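Local coordinates for protein MRG701 (Oryza sativa, PDB 5IN1) that probably reads methylated histone tails through its chromodomain and takes part in regulating transcription on chromatin, at residues 61-64 against 65-68. Numbering follows the deposited sequence.
Sequences NIRK and QQEL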
ATOM      1  N   ASN A  61     -23.380  -3.069   0.016  1.00  7.95           N
ATOM      2  CA  ASN A  61     -23.058  -2.210   1.144  1.00  8.21           C
ATOM      3  C   ASN A  61     -24.009  -1.025   1.228  1.00  6.94           C
ATOM      4  O   ASN A  61     -24.298  -0.544   2.319  1.00  6.93           O
ATOM      5  CB  ASN A  61     -21.609  -1.741   1.054  1.00  6.40           C
ATOM      6  CG  ASN A  61     -20.629  -2.865   1.293  1.00  7.21           C
ATOM      7  OD1 ASN A  61     -20.936  -3.821   2.015  1.00  9.14           O
ATOM      8  ND2 ASN A  61     -19.449  -2.759   0.696  1.00  6.92           N
ATOM      9  N   ILE A  62     -24.520  -0.574   0.089  1.00  7.01           N
ATOM     10  CA  ILE A  62     -25.527   0.468   0.096  1.00  7.82           C
ATOM     11  C   ILE A  62     -26.811  -0.082   0.724  1.00  9.52           C
ATOM     12  O   ILE A  62     -27.508   0.622   1.469  1.00  9.08           O
ATOM     13  CB  ILE A  62     -25.783   1.016  -1.326  1.00  7.33           C
ATOM     14  CG1 ILE A  62     -24.544   1.771  -1.807  1.00 10.14           C
ATOM     15  CG2 ILE A  62     -26.993   1.910  -1.320  1.00 12.37           C
ATOM     16  CD1 ILE A  62     -24.579   2.161  -3.264  1.00 13.93           C
ATOM     17  N   ARG A  63     -27.108  -1.352   0.457  1.00  8.94           N
ATOM     18  CA  ARG A  63     -28.253  -2.000   1.102  1.00 11.46           C
ATOM     19  C   ARG A  63     -28.054  -2.071   2.628  1.00  8.86           C
ATOM     20  O   ARG A  63     -29.019  -1.949   3.381  1.00  9.93           O
ATOM     21  CB  ARG A  63     -28.475  -3.413   0.541  1.00 14.86           C
ATOM     22  CG  ARG A  63     -28.975  -3.488  -0.890  1.00 19.86           C
ATOM     23  CD  ARG A  63     -30.321  -2.837  -1.064  1.00 19.29           C
ATOM     24  NE  ARG A  63     -30.743  -2.947  -2.459  1.00 24.86           N
ATOM     25  CZ  ARG A  63     -31.812  -3.622  -2.877  1.00 26.15           C
ATOM     26  NH1 ARG A  63     -32.613  -4.226  -2.007  1.00 24.99           N
ATOM     27  NH2 ARG A  63     -32.090  -3.669  -4.174  1.00 29.27           N
ATOM     28  N   LYS A  64     -26.813  -2.267   3.076  1.00  8.48           N
ATOM     29  CA  LYS A  64     -26.507  -2.221   4.508  1.00  8.40           C
ATOM     30  C   LYS A  64     -26.783  -0.838   5.103  1.00  7.88           C
ATOM     31  O   LYS A  64     -27.379  -0.719   6.178  1.00  7.73           O
ATOM     32  CB  LYS A  64     -25.054  -2.609   4.750  1.00  9.02           C
ATOM     33  CG  LYS A  64     -24.611  -2.587   6.201  1.00 13.13           C
ATOM     34  CD  LYS A  64     -25.300  -3.675   7.002  1.00 12.43           C
ATOM     35  CE  LYS A  64     -24.761  -3.759   8.429  1.00 17.84           C
ATOM     36  NZ  LYS A  64     -25.559  -4.756   9.209  1.00 21.84           N
ATOM     37  N   GLN A  65     -26.379   0.206   4.380  1.00  5.73           N
ATOM     38  CA  GLN A  65     -26.700   1.570   4.796  1.00  6.40           C
ATOM     39  C   GLN A  65     -28.210   1.734   4.993  1.00  7.18           C
ATOM     40  O   GLN A  65     -28.653   2.247   6.010  1.00  6.68           O
ATOM     41  CB  GLN A  65     -26.183   2.572   3.778  1.00  5.51           C
ATOM     42  CG  GLN A  65     -26.608   4.007   4.062  1.00  5.72           C
ATOM     43  CD  GLN A  65     -26.242   4.913   2.908  1.00  5.53           C
ATOM     44  OE1 GLN A  65     -26.670   4.680   1.769  1.00  6.59           O
ATOM     45  NE2 GLN A  65     -25.437   5.948   3.179  1.00  4.99           N
ATOM     46  N   GLN A  66     -28.992   1.274   4.010  1.00  7.08           N
ATOM     47  CA  GLN A  66     -30.455   1.302   4.085  1.00  7.16           C
ATOM     48  C   GLN A  66     -30.995   0.545   5.306  1.00  7.72           C
ATOM     49  O   GLN A  66     -31.869   1.054   6.009  1.00  7.48           O
ATOM     50  CB  GLN A  66     -31.056   0.733   2.787  1.00  7.44           C
ATOM     51  CG  GLN A  66     -32.539   0.330   2.847  1.00 13.19           C
ATOM     52  CD  GLN A  66     -33.097  -0.066   1.483  1.00 12.38           C
ATOM     53  OE1 GLN A  66     -32.358  -0.256   0.531  1.00 13.20           O
ATOM     54  NE2 GLN A  66     -34.420  -0.184   1.394  1.00 13.05           N
ATOM     55  N   GLU A  67     -30.507  -0.670   5.527  1.00  8.20           N
ATOM     56  CA  GLU A  67     -30.965  -1.459   6.664  1.00  8.67           C
ATOM     57  C   GLU A  67     -30.720  -0.723   7.968  1.00  7.90           C
ATOM     58  O   GLU A  67     -31.563  -0.740   8.861  1.00 10.40           O
ATOM     59  CB  GLU A  67     -30.263  -2.821   6.701  1.00 10.70           C
ATOM     60  CG  GLU A  67     -30.736  -3.750   7.830  1.00 15.67           C
ATOM     61  CD  GLU A  67     -29.864  -5.002   7.977  1.00 22.82           C
ATOM     62  OE1 GLU A  67     -28.943  -5.213   7.159  1.00 26.50           O
ATOM     63  OE2 GLU A  67     -30.103  -5.788   8.918  1.00 34.06           O
ATOM     64  N   LEU A  68     -29.550  -0.106   8.101  1.00  7.71           N
ATOM     65  CA  LEU A  68     -29.257   0.629   9.324  1.00  7.97           C
ATOM     66  C   LEU A  68     -30.179   1.827   9.500  1.00  8.58           C
ATOM     67  O   LEU A  68     -30.602   2.130  10.614  1.00  9.88           O
ATOM     68  CB  LEU A  68     -27.799   1.091   9.352  1.00  8.59           C
ATOM     69  CG  LEU A  68     -26.801  -0.056   9.483  1.00  7.94           C
ATOM     70  CD1 LEU A  68     -25.362   0.389   9.181  1.00  9.03           C
ATOM     71  CD2 LEU A  68     -26.914  -0.682  10.878  1.00 10.74           C
TER
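K64 and E67, three residues apart on the C-terminal helix 59-70 of this chromodomain, illustrate how one turn of a surface helix pairs opposite charges without binding them tightly. The lysine turns its CG away from the backbone N (chi1 179°), then bends at chi2 (68°), which carries the aliphatic chain along the helix toward the glutamate. The two side chains run at a slant to one another, and E67 OE1 stands 4.0 Å from K64 NZ, a long salt bridge. The same oxygen lies equally near the methylene CD of K64, so the carboxylate approaches the flank of the lysine chain as well as its charged end. One turn beyond K64, the side chain of L68 folds back over the backbone, bringing its CG to 3.4 Å from K64 O, the very oxygen that accepts the bond from L68 N.

Q65 works differently. Its CB packs 3.3 Å from I62 O, and its chain, extended beyond CG, runs beside that of I62 in the same direction. The amide reaches past the helix: NE2 donates to the carbonyl of L17 in strand 16-28, while the side chain also touches L10 of strand 8-13. With L68 resting on Y12, L16 and L17, this side of the helix lies against the antiparallel sheet of the chromodomain, whereas R63, Q66 and E67 are exposed.

Regular i to i+4 bonds run beneath these side chains, among them E67 N to R63 O at 2.9 Å. On the exposed side, R63, bent at chi2, and the extended Q66 keep abreast and head the same way, their guanidinium and amide planes 35° apart, and Q66 OE1 comes to 3.7 Å from R63 CD.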